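Local coordinates for oxalate biosynthetic component 1 (Burkholderia thailandensis, PDB 5IKY), which is a bifunctional enzyme of quorum sensing-dependent oxalate production that combines serine hydrolase activity with an additional lyase activity, at residues I938-C949 and D979-V989. Residues are numbered along the deposited sequence; the frame is centred on the assembly and turned at random.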
loop_
_atom_site.group_PDB
_atom_site.type_symbol
_atom_site.label_atom_id
_atom_site.label_comp_id
_atom_site.label_asym_id
_atom_site.label_seq_id
_atom_site.Cartn_x
_atom_site.Cartn_y
_atom_site.Cartn_z
ATOM N N ILE A 938 -0.879 -7.459 -26.983
ATOM C CA ILE A 938 0.011 -6.376 -27.382
ATOM C C ILE A 938 1.358 -6.930 -27.858
ATOM O O ILE A 938 2.029 -6.324 -28.695
ATOM C CB ILE A 938 0.225 -5.365 -26.226
ATOM C CG1 ILE A 938 1.033 -4.156 -26.704
ATOM C CG2 ILE A 938 0.894 -6.032 -25.031
ATOM C CD1 ILE A 938 0.422 -3.452 -27.892
ATOM N N ALA A 939 1.737 -8.093 -27.338
ATOM C CA ALA A 939 2.981 -8.742 -27.740
ATOM C C ALA A 939 2.856 -9.330 -29.141
ATOM O O ALA A 939 3.744 -9.163 -29.978
ATOM C CB ALA A 939 3.363 -9.825 -26.745
ATOM N N THR A 940 1.746 -10.020 -29.383
ATOM C CA THR A 940 1.474 -10.617 -30.685
ATOM C C THR A 940 1.425 -9.535 -31.759
ATOM O O THR A 940 1.905 -9.731 -32.875
ATOM C CB THR A 940 0.146 -11.407 -30.675
ATOM O OG1 THR A 940 0.229 -12.481 -29.729
ATOM C CG2 THR A 940 -0.156 -11.978 -32.054
ATOM N N ALA A 941 0.856 -8.388 -31.400
ATOM C CA ALA A 941 0.723 -7.263 -32.320
ATOM C C ALA A 941 2.078 -6.726 -32.769
ATOM O O ALA A 941 2.312 -6.535 -33.961
ATOM C CB ALA A 941 -0.088 -6.158 -31.674
ATOM N N GLN A 942 2.966 -6.480 -31.811
ATOM C CA GLN A 942 4.287 -5.942 -32.119
ATOM C C GLN A 942 5.132 -6.942 -32.900
ATOM O O GLN A 942 6.063 -6.558 -33.607
ATOM C CB GLN A 942 5.010 -5.529 -30.837
ATOM C CG GLN A 942 4.735 -4.095 -30.415
ATOM C CD GLN A 942 5.241 -3.793 -29.021
ATOM O OE1 GLN A 942 5.858 -2.754 -28.783
ATOM N NE2 GLN A 942 4.975 -4.699 -28.087
ATOM N N GLN A 943 4.806 -8.224 -32.774
ATOM C CA GLN A 943 5.487 -9.250 -33.550
ATOM C C GLN A 943 5.006 -9.232 -34.999
ATOM O O GLN A 943 5.719 -9.674 -35.900
ATOM C CB GLN A 943 5.274 -10.632 -32.928
ATOM C CG GLN A 943 6.130 -10.879 -31.696
ATOM C CD GLN A 943 5.751 -12.149 -30.961
ATOM O OE1 GLN A 943 6.183 -13.242 -31.324
ATOM N NE2 GLN A 943 4.944 -12.009 -29.915
ATOM N N LEU A 944 3.799 -8.718 -35.221
ATOM C CA LEU A 944 3.291 -8.545 -36.579
ATOM C C LEU A 944 4.008 -7.383 -37.254
ATOM O O LEU A 944 4.292 -7.423 -38.452
ATOM C CB LEU A 944 1.780 -8.300 -36.586
ATOM C CG LEU A 944 0.856 -9.313 -35.907
ATOM C CD1 LEU A 944 -0.593 -9.063 -36.310
ATOM C CD2 LEU A 944 1.269 -10.740 -36.221
ATOM N N ASP A 945 4.292 -6.347 -36.471
ATOM C CA ASP A 945 4.998 -5.170 -36.964
ATOM C C ASP A 945 6.420 -5.530 -37.378
ATOM O O ASP A 945 6.922 -5.049 -38.395
ATOM C CB ASP A 945 5.018 -4.075 -35.895
ATOM C CG ASP A 945 3.627 -3.686 -35.432
ATOM O OD1 ASP A 945 2.646 -4.299 -35.906
ATOM O OD2 ASP A 945 3.513 -2.778 -34.581
ATOM N N VAL A 946 7.058 -6.377 -36.576
ATOM C CA VAL A 946 8.416 -6.837 -36.846
ATOM C C VAL A 946 8.500 -7.576 -38.179
ATOM O O VAL A 946 9.381 -7.304 -38.997
ATOM C CB VAL A 946 8.929 -7.760 -35.718
ATOM C CG1 VAL A 946 10.198 -8.482 -36.146
ATOM C CG2 VAL A 946 9.165 -6.963 -34.444
ATOM N N GLN A 947 7.576 -8.507 -38.392
ATOM C CA GLN A 947 7.536 -9.285 -39.624
ATOM C C GLN A 947 7.236 -8.405 -40.831
ATOM O O GLN A 947 7.724 -8.662 -41.933
ATOM C CB GLN A 947 6.493 -10.398 -39.519
ATOM C CG GLN A 947 6.757 -11.393 -38.406
ATOM C CD GLN A 947 5.729 -12.503 -38.370
ATOM O OE1 GLN A 947 5.684 -13.350 -39.263
ATOM N NE2 GLN A 947 4.896 -12.506 -37.336
ATOM N N ALA A 948 6.429 -7.370 -40.618
ATOM C CA ALA A 948 6.086 -6.432 -41.679
ATOM C C ALA A 948 7.320 -5.658 -42.129
ATOM O O ALA A 948 7.508 -5.407 -43.319
ATOM C CB ALA A 948 4.996 -5.477 -41.217
ATOM N N CYS A 949 8.160 -5.284 -41.169
ATOM C CA CYS A 949 9.409 -4.595 -41.471
ATOM C C CYS A 949 10.362 -5.505 -42.240
ATOM O O CYS A 949 11.051 -5.060 -43.157
ATOM C CB CYS A 949 10.077 -4.098 -40.187
ATOM S SG CYS A 949 9.156 -2.819 -39.300
ATOM N N ASP A 979 5.863 -5.267 -22.710
ATOM C CA ASP A 979 6.369 -3.917 -22.918
ATOM C C ASP A 979 6.048 -3.407 -24.315
ATOM O O ASP A 979 6.101 -4.157 -25.290
ATOM C CB ASP A 979 7.880 -3.863 -22.689
ATOM C CG ASP A 979 8.252 -3.904 -21.222
ATOM O OD1 ASP A 979 7.405 -3.540 -20.379
ATOM O OD2 ASP A 979 9.400 -4.289 -20.911
ATOM N N ILE A 980 5.706 -2.127 -24.401
ATOM C CA ILE A 980 5.532 -1.473 -25.689
ATOM C C ILE A 980 6.828 -0.779 -26.075
ATOM O O ILE A 980 7.207 0.229 -25.475
ATOM C CB ILE A 980 4.388 -0.448 -25.667
ATOM C CG1 ILE A 980 3.068 -1.127 -25.297
ATOM C CG2 ILE A 980 4.272 0.242 -27.018
ATOM C CD1 ILE A 980 1.893 -0.176 -25.233
ATOM N N HIS A 981 7.516 -1.332 -27.066
ATOM C CA HIS A 981 8.771 -0.756 -27.525
ATOM C C HIS A 981 8.497 0.545 -28.264
ATOM O O HIS A 981 8.168 0.546 -29.451
ATOM C CB HIS A 981 9.518 -1.745 -28.414
ATOM C CG HIS A 981 9.740 -3.079 -27.771
ATOM N ND1 HIS A 981 10.919 -3.413 -27.139
ATOM C CD2 HIS A 981 8.930 -4.156 -27.652
ATOM C CE1 HIS A 981 10.825 -4.642 -26.664
ATOM N NE2 HIS A 981 9.629 -5.115 -26.961
ATOM N N LEU A 982 8.635 1.649 -27.540
ATOM C CA LEU A 982 8.258 2.966 -28.033
ATOM C C LEU A 982 9.074 3.409 -29.247
ATOM O O LEU A 982 8.567 4.122 -30.111
ATOM C CB LEU A 982 8.397 3.992 -26.904
ATOM C CG LEU A 982 8.011 5.440 -27.206
ATOM C CD1 LEU A 982 6.618 5.510 -27.808
ATOM C CD2 LEU A 982 8.090 6.272 -25.940
ATOM N N ASP A 983 10.327 2.972 -29.318
ATOM C CA ASP A 983 11.235 3.434 -30.367
ATOM C C ASP A 983 11.266 2.523 -31.596
ATOM O O ASP A 983 12.098 2.706 -32.484
ATOM C CB ASP A 983 12.652 3.581 -29.807
ATOM C CG ASP A 983 12.768 4.717 -28.810
ATOM O OD1 ASP A 983 11.976 5.678 -28.911
ATOM O OD2 ASP A 983 13.650 4.650 -27.927
ATOM N N TRP A 984 10.363 1.550 -31.650
ATOM C CA TRP A 984 10.286 0.656 -32.802
ATOM C C TRP A 984 9.352 1.197 -33.879
ATOM O O TRP A 984 8.518 2.065 -33.614
ATOM C CB TRP A 984 9.808 -0.736 -32.382
ATOM C CG TRP A 984 10.827 -1.565 -31.668
ATOM C CD1 TRP A 984 12.065 -1.173 -31.253
ATOM C CD2 TRP A 984 10.693 -2.941 -31.290
ATOM N NE1 TRP A 984 12.710 -2.217 -30.633
ATOM C CE2 TRP A 984 11.888 -3.314 -30.642
ATOM C CE3 TRP A 984 9.675 -3.890 -31.428
ATOM C CZ2 TRP A 984 12.095 -4.596 -30.139
ATOM C CZ3 TRP A 984 9.883 -5.164 -30.928
ATOM C CH2 TRP A 984 11.083 -5.506 -30.291
ATOM N N LEU A 985 9.501 0.680 -35.095
ATOM C CA LEU A 985 8.528 0.916 -36.153
ATOM C C LEU A 985 7.297 0.058 -35.899
ATOM O O LEU A 985 7.399 -1.167 -35.820
ATOM C CB LEU A 985 9.118 0.591 -37.526
ATOM C CG LEU A 985 9.814 1.708 -38.305
ATOM C CD1 LEU A 985 10.466 1.144 -39.557
ATOM C CD2 LEU A 985 8.820 2.800 -38.664
ATOM N N GLY A 986 6.135 0.688 -35.766
ATOM C CA GLY A 986 4.926 -0.069 -35.511
ATOM C C GLY A 986 3.654 0.724 -35.288
ATOM O O GLY A 986 3.616 1.944 -35.448
ATOM N N THR A 987 2.604 0.003 -34.909
ATOM C CA THR A 987 1.276 0.572 -34.737
ATOM C C THR A 987 1.183 1.418 -33.473
ATOM O O THR A 987 1.691 1.030 -32.421
ATOM C CB THR A 987 0.207 -0.538 -34.679
ATOM O OG1 THR A 987 0.437 -1.484 -35.733
ATOM C CG2 THR A 987 -1.187 0.048 -34.816
ATOM N N SER A 988 0.535 2.573 -33.579
ATOM C CA SER A 988 0.301 3.423 -32.417
ATOM C C SER A 988 -0.739 2.788 -31.501
ATOM O O SER A 988 -1.711 2.195 -31.968
ATOM C CB SER A 988 -0.144 4.821 -32.846
ATOM O OG SER A 988 0.901 5.498 -33.520
ATOM N N VAL A 989 -0.528 2.916 -30.194
ATOM C CA VAL A 989 -1.343 2.199 -29.220
ATOM C C VAL A 989 -1.986 3.112 -28.181
ATOM O O VAL A 989 -1.365 4.059 -27.702
ATOM C CB VAL A 989 -0.505 1.135 -28.466
ATOM C CG1 VAL A 989 -1.411 0.181 -27.701
ATOM C CG2 VAL A 989 0.385 0.362 -29.432
#
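Helix 937-955 runs beside the 979-989 connection, Asp945 nearest Gly986 with their CA atoms 5.3 Å apart, while Ile938 faces Ile980 nearer the helix's start. This belongs to the alpha/beta-hydrolase fold: the helix is the first of two in the crossover connecting parallel strands 929-935 and 969-976, and the loop, with a type I turn from His981 to Trp984, leads on into strand 988-992.

Gln942 makes the central polar link, because one amide can both donate to and accept from a loop backbone. Its NE2 gives a nearly straight bond (174°) to Asp979 O at 3.1 Å, in the plane of the amide, and a weak one back to Ile938 O. OE1 in turn accepts from His981 N, which lies in its carbonyl plane at 2.8 Å. Beyond CG the chain is extended (chi2 169°), carrying the amide from the helix to the loop, where the bonds at its two ends restrain its rotation. OE1 also sits at the edge of the His981 ring; over one face of that ring lies Trp984 CH2. The indole's CZ3 meets CG2, a methyl of beta-branched Val946, which meets the indole obliquely while staying close to its own helix.

Apolar contacts bracket these polar groups. Ile938 extends CG1 anti to the backbone N (chi1 -174°), meeting Ile980 CG1 at 3.9 Å and bringing CD1 against both methyls of Val989; Leu971 of strand 969-976 also touches Ile938. At the other end, Cys949 SG packs on Leu985 CB at 3.8 Å, beside Phe966.

Between them, Asp945 serves as a short acceptor for a loop NH. Gly986, lacking a side chain, allows OD2 to come 3.2 Å from its CA, and Thr987 N donates to OD2 at 2.9 Å from above the carboxylate plane.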